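Long-range contacts in rubber oxygenase (Streptomyces sp., PDB 5O1L), which cleaves the double bonds of poly(cis-1,4-isoprene) in natural and synthetic rubber by adding dioxygen, using a non-covalently bound b-type heme: residues 141-146 against 290-295; 322-328 against 342-348. The contacts are given in a common frame with arbitrary orientation. Residue numbers count along the deposited sequence, not the author numbering.

Contact 1 (141-146 against 290-295); sequences MSTAIP and LDPILA
A type I beta turn, S142 to I145, links helix 127-142 to helix 146-154 in this all-helical, globin-clan domain, and the loop after helix 279-289 packs against it. The turn is closed by I145 N to S142 O (3.0 Å), preceded by A144 N to M141 O (2.9 Å); I145 occupies the N-cap position, right before helix 146-154. On the other side, 291-293 form a short 3-10 segment, after which L294 and A295 extend. A144 and A295 set the register, their CA atoms 5.0 Å apart. The carbonyl A144 O accepts from A295 N (2.8 Å, nearly straight) and also takes a CA-H...O contact from L294 CA at 3.2 Å.

The side chains interlock beside this bond. L294 (m, t) reaches in with CD2, 3.7 Å from I145 CG1, 4.1 Å from M141 CG and 4.2 Å from A144 CB. I145, also m, t, meets I293 CD1 through CG2 (4.0 Å) and L290 CD1 through its own CD1 (4.1 Å); I293 adopts p, p, which brings its end inward. M141 is extended at chi1 and chi2 (t, t), which carries SD to 4.0 Å from L290 CD2. Helix 224-244 packs on the cluster, F237 touching M141 and S233 touching both M141 and I145. The I145 side chain is about 7 Å from the heme and about 5 Å from a bound imidazole, which places this junction close to the heme pocket. P146 CG rests 4.0 Å from A295 CB, and water 1 bridges T143 O (2.8 Å) and A295 O (3.0 Å).

Contact 2 (322-328 against 342-348); sequences LIGAFSR and AKQPVLE
A salt bridge links R328 and E348 across the segments: R328 NE lies 3.2 Å from E348 OE1 and makes a weaker hydrogen bond to OE2 at 3.3 Å. Water 2 closes the arrangement, accepting from R328 NH2 (2.8 Å) and donating to E348 OE2 (2.5 Å). To get there R328 takes m, t, p with chi4 near 80°, while E348 (m, t) bends back so that OE1 also accepts from Q344 N at 2.8 Å. Q344 is the N-cap of helix 345-362, so one carboxylate both accepts from the backbone N of the N-cap residue and pairs with the arginine. The stronger partner of R328 is D337, which NH1 meets in a salt bridge and which K343 NZ shares. K343 CG covers one face of the guanidinium, and R328 CD passes 3.3 Å from A342 O.

Beyond the charges, the helical 322-328 packs against the extended 342-344 and the first turn of the following helix, whose E348 N to Q344 O bond measures 2.7 Å. A325 and E348 are nearest, CA to CA 5.2 Å. A325 CB faces Q344 CB (3.7 Å) and L347 CB (3.6 Å), and L322 CD2 meets L347 CD2 at 4.2 Å. Helix 373-393 adds V374, which touches both leucines. The whole is a helix start whose N-cap backbone N is hydrogen-bonded to a first-turn glutamate, packed against helix 320-331 in an all-alpha domain, away from the heme.

Overall arrangement
Running from the N terminus, helix 127-142 leads into contact 1, which closes a long excursion of 143 residues, 90 of them helical, that includes H198, assigned as the axial heme ligand. The chain returns in the loop before helix 298-313, goes on through helix 320-331, and contact 2 then closes a short loop of 13 residues built mainly around helix 333-339. The two are in series, neither nested nor crossing, with centres 20 Å apart and nearest atoms about 8 Å apart. Helix 333-339 is common ground: V335, M338 and I339 touch contact 1, while D337 serves contact 2. Helix 127-142 links them too, L140 touching S327.

Contact 1 (141-146 against 290-295)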
loop_
_atom_site.group_PDB
_atom_site.type_symbol
_atom_site.label_atom_id
_atom_site.label_comp_id
_atom_site.label_asym_id
_atom_site.label_seq_id
_atom_site.Cartn_x
_atom_site.Cartn_y
_atom_site.Cartn_z
ATOM N N MET A 141 2.526 9.537 3.778
ATOM C CA MET A 141 1.349 9.513 4.594
ATOM C C MET A 141 1.406 8.406 5.608
ATOM O O MET A 141 0.835 8.586 6.698
ATOM C CB MET A 141 0.084 9.327 3.721
ATOM C CG MET A 141 -1.151 9.718 4.472
ATOM S SD MET A 141 -2.682 9.176 3.754
ATOM C CE MET A 141 -2.455 9.455 2.011
ATOM N N SER A 142 2.010 7.269 5.277
ATOM C CA SER A 142 2.080 6.126 6.182
ATOM C C SER A 142 2.767 6.487 7.510
ATOM O O SER A 142 2.392 5.944 8.561
ATOM C CB SER A 142 2.772 4.983 5.538
ATOM O OG SER A 142 4.192 5.129 5.620
ATOM N N THR A 143 3.631 7.482 7.466
ATOM C CA THR A 143 4.337 7.939 8.707
ATOM C C THR A 143 3.452 8.762 9.597
ATOM O O THR A 143 3.806 9.012 10.779
ATOM C CB THR A 143 5.662 8.677 8.371
ATOM O OG1 THR A 143 5.392 9.978 7.795
ATOM C CG2 THR A 143 6.518 7.877 7.454
ATOM N N ALA A 144 2.256 9.121 9.122
ATOM C CA ALA A 144 1.205 9.715 9.927
ATOM C C ALA A 144 0.081 8.744 10.326
ATOM O O ALA A 144 -0.900 9.167 10.900
ATOM C CB ALA A 144 0.619 10.933 9.242
ATOM N N ILE A 145 0.211 7.472 9.979
ATOM C CA ILE A 145 -0.744 6.421 10.416
ATOM C C ILE A 145 -0.149 5.706 11.615
ATOM O O ILE A 145 0.803 4.951 11.477
ATOM C CB ILE A 145 -1.030 5.418 9.275
ATOM C CG1 ILE A 145 -1.646 6.139 8.079
ATOM C CG2 ILE A 145 -2.009 4.367 9.812
ATOM C CD1 ILE A 145 -1.793 5.239 6.849
ATOM N N PRO A 146 -0.654 5.993 12.835
ATOM C CA PRO A 146 0.124 5.577 14.016
ATOM C C PRO A 146 0.333 4.089 14.117
ATOM O O PRO A 146 1.462 3.628 14.387
ATOM C CB PRO A 146 -0.722 6.120 15.151
ATOM C CG PRO A 146 -1.347 7.331 14.642
ATOM C CD PRO A 146 -1.720 6.934 13.200
ATOM N N LEU A 290 -9.724 6.990 7.674
ATOM C CA LEU A 290 -8.355 7.365 7.506
ATOM C C LEU A 290 -8.138 8.789 8.019
ATOM O O LEU A 290 -7.271 9.009 8.864
ATOM C CB LEU A 290 -7.949 7.217 6.033
ATOM C CG LEU A 290 -6.589 7.727 5.633
ATOM C CD1 LEU A 290 -5.513 6.957 6.347
ATOM C CD2 LEU A 290 -6.390 7.720 4.154
ATOM N N ASP A 291 -8.868 9.733 7.493
ATOM C CA ASP A 291 -8.586 11.165 7.797
ATOM C C ASP A 291 -8.477 11.451 9.311
ATOM O O ASP A 291 -7.490 12.056 9.736
ATOM C CB ASP A 291 -9.578 12.099 7.104
ATOM C CG ASP A 291 -9.532 11.991 5.591
ATOM O OD1 ASP A 291 -8.695 11.242 5.042
ATOM O OD2 ASP A 291 -10.383 12.595 4.879
ATOM N N PRO A 292 -9.415 10.960 10.127
ATOM C CA PRO A 292 -9.369 11.260 11.568
ATOM C C PRO A 292 -8.280 10.580 12.395
ATOM O O PRO A 292 -8.060 10.964 13.553
ATOM C CB PRO A 292 -10.731 10.769 12.075
ATOM C CG PRO A 292 -11.564 10.608 10.871
ATOM C CD PRO A 292 -10.618 10.141 9.818
ATOM N N ILE A 293 -7.590 9.580 11.872
ATOM C CA ILE A 293 -6.567 8.903 12.626
ATOM C C ILE A 293 -5.180 9.381 12.331
ATOM O O ILE A 293 -4.247 8.965 13.054
ATOM C CB ILE A 293 -6.666 7.358 12.620
ATOM C CG1 ILE A 293 -6.485 6.710 11.232
ATOM C CG2 ILE A 293 -8.020 6.945 13.199
ATOM C CD1 ILE A 293 -5.118 6.764 10.671
ATOM N N LEU A 294 -5.014 10.236 11.307
ATOM C CA LEU A 294 -3.688 10.707 10.932
ATOM C C LEU A 294 -3.158 11.571 12.087
ATOM O O LEU A 294 -3.856 12.424 12.604
ATOM C CB LEU A 294 -3.668 11.519 9.643
ATOM C CG LEU A 294 -4.057 10.684 8.404
ATOM C CD1 LEU A 294 -4.161 11.640 7.216
ATOM C CD2 LEU A 294 -3.126 9.561 8.080
ATOM N N ALA A 295 -1.962 11.245 12.502
ATOM C CA ALA A 295 -1.351 11.879 13.674
ATOM C C ALA A 295 0.131 11.730 13.621
ATOM O O ALA A 295 0.651 10.702 13.270
ATOM C CB ALA A 295 -1.887 11.298 14.949
HETATM O O HOH W 1 2.369 8.303 13.095
#

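Contact 2 (322-328 against 342-348)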
loop_
_atom_site.group_PDB
_atom_site.type_symbol
_atom_site.label_atom_id
_atom_site.label_comp_id
_atom_site.label_asym_id
_atom_site.label_seq_id
_atom_site.Cartn_x
_atom_site.Cartn_y
_atom_site.Cartn_z
ATOM N N LEU A 322 12.746 19.758 -3.351
ATOM C CA LEU A 322 11.749 19.247 -4.346
ATOM C C LEU A 322 10.869 18.200 -3.705
ATOM O O LEU A 322 9.614 18.160 -3.918
ATOM C CB LEU A 322 12.425 18.628 -5.592
ATOM C CG LEU A 322 13.045 19.654 -6.527
ATOM C CD1 LEU A 322 13.637 18.858 -7.710
ATOM C CD2 LEU A 322 12.015 20.643 -6.992
ATOM N N ILE A 323 11.437 17.312 -2.910
ATOM C CA ILE A 323 10.634 16.280 -2.271
ATOM C C ILE A 323 9.651 16.905 -1.332
ATOM O O ILE A 323 8.464 16.572 -1.332
ATOM C CB ILE A 323 11.510 15.313 -1.402
ATOM C CG1 ILE A 323 12.413 14.507 -2.285
ATOM C CG2 ILE A 323 10.632 14.404 -0.511
ATOM C CD1 ILE A 323 13.622 13.930 -1.548
ATOM N N GLY A 324 10.085 17.874 -0.544
ATOM C CA GLY A 324 9.252 18.516 0.381
ATOM C C GLY A 324 8.124 19.258 -0.278
ATOM O O GLY A 324 6.984 19.185 0.174
ATOM N N ALA A 325 8.461 20.023 -1.304
ATOM C CA ALA A 325 7.477 20.842 -1.944
ATOM C C ALA A 325 6.440 19.975 -2.651
ATOM O O ALA A 325 5.294 20.245 -2.526
ATOM C CB ALA A 325 8.142 21.806 -2.924
ATOM N N PHE A 326 6.897 18.995 -3.402
ATOM C CA PHE A 326 5.961 18.139 -4.116
ATOM C C PHE A 326 5.132 17.294 -3.155
ATOM O O PHE A 326 3.918 17.098 -3.371
ATOM C CB PHE A 326 6.674 17.273 -5.152
ATOM C CG PHE A 326 5.703 16.588 -6.090
ATOM C CD1 PHE A 326 5.063 17.348 -7.033
ATOM C CD2 PHE A 326 5.447 15.276 -5.968
ATOM C CE1 PHE A 326 4.173 16.794 -7.905
ATOM C CE2 PHE A 326 4.450 14.701 -6.822
ATOM C CZ PHE A 326 3.856 15.475 -7.699
ATOM N N SER A 327 5.745 16.854 -2.054
ATOM C CA SER A 327 4.981 16.046 -1.104
ATOM C C SER A 327 3.934 16.899 -0.342
ATOM O O SER A 327 2.820 16.465 -0.047
ATOM C CB SER A 327 5.902 15.370 -0.146
ATOM O OG SER A 327 6.761 14.519 -0.862
ATOM N N ARG A 328 4.235 18.142 -0.013
ATOM C CA ARG A 328 3.302 19.019 0.592
ATOM C C ARG A 328 2.193 19.345 -0.356
ATOM O O ARG A 328 1.037 19.417 0.045
ATOM C CB ARG A 328 3.989 20.330 1.077
ATOM C CG ARG A 328 4.828 20.076 2.299
ATOM C CD ARG A 328 5.551 21.330 2.774
ATOM N NE ARG A 328 4.583 22.266 3.194
ATOM C CZ ARG A 328 3.950 22.271 4.379
ATOM N NH1 ARG A 328 4.331 21.529 5.374
ATOM N NH2 ARG A 328 2.942 23.104 4.549
ATOM N N ALA A 342 9.223 20.439 5.811
ATOM C CA ALA A 342 9.576 21.856 5.815
ATOM C C ALA A 342 8.824 22.623 4.697
ATOM O O ALA A 342 8.672 22.102 3.560
ATOM C CB ALA A 342 11.067 22.030 5.656
ATOM N N LYS A 343 8.456 23.855 5.015
ATOM C CA LYS A 343 7.756 24.712 4.067
ATOM C C LYS A 343 8.645 25.159 2.911
ATOM O O LYS A 343 9.804 25.522 3.086
ATOM C CB LYS A 343 7.200 25.916 4.781
ATOM C CG LYS A 343 5.997 25.530 5.663
ATOM C CD LYS A 343 5.154 26.719 6.041
ATOM C CE LYS A 343 3.872 26.178 6.681
ATOM N NZ LYS A 343 4.171 25.309 7.855
ATOM N N GLN A 344 8.094 25.061 1.693
ATOM C CA GLN A 344 8.748 25.500 0.472
ATOM C C GLN A 344 7.738 26.352 -0.310
ATOM O O GLN A 344 7.359 25.973 -1.424
ATOM C CB GLN A 344 9.136 24.271 -0.383
ATOM C CG GLN A 344 10.223 23.396 0.206
ATOM C CD GLN A 344 11.623 24.030 0.435
ATOM O OE1 GLN A 344 12.383 23.422 1.160
ATOM N NE2 GLN A 344 11.997 25.127 -0.242
ATOM N N PRO A 345 7.391 27.545 0.185
ATOM C CA PRO A 345 6.305 28.306 -0.443
ATOM C C PRO A 345 6.538 28.716 -1.858
ATOM O O PRO A 345 5.573 28.599 -2.657
ATOM C CB PRO A 345 6.109 29.537 0.435
ATOM C CG PRO A 345 7.268 29.586 1.328
ATOM C CD PRO A 345 7.841 28.174 1.444
ATOM N N VAL A 346 7.716 29.059 -2.253
ATOM C CA VAL A 346 7.955 29.413 -3.667
ATOM C C VAL A 346 7.763 28.195 -4.572
ATOM O O VAL A 346 6.940 28.260 -5.510
ATOM C CB VAL A 346 9.329 30.014 -3.889
ATOM C CG1 VAL A 346 9.772 30.037 -5.384
ATOM C CG2 VAL A 346 9.352 31.416 -3.294
ATOM N N LEU A 347 8.409 27.054 -4.275
ATOM C CA LEU A 347 8.231 25.916 -5.100
ATOM C C LEU A 347 6.834 25.377 -4.999
ATOM O O LEU A 347 6.301 24.950 -6.014
ATOM C CB LEU A 347 9.189 24.804 -4.677
ATOM C CG LEU A 347 10.649 24.974 -5.124
ATOM C CD1 LEU A 347 11.542 23.997 -4.331
ATOM C CD2 LEU A 347 10.807 24.693 -6.636
ATOM N N GLU A 348 6.212 25.409 -3.853
ATOM C CA GLU A 348 4.826 24.910 -3.768
ATOM C C GLU A 348 3.852 25.728 -4.621
ATOM O O GLU A 348 2.945 25.174 -5.251
ATOM C CB GLU A 348 4.357 24.915 -2.344
ATOM C CG GLU A 348 4.959 23.833 -1.437
ATOM C CD GLU A 348 4.608 24.026 0.062
ATOM O OE1 GLU A 348 5.459 24.386 0.946
ATOM O OE2 GLU A 348 3.418 23.758 0.459
HETATM O O HOH W 2 1.759 24.343 2.276
#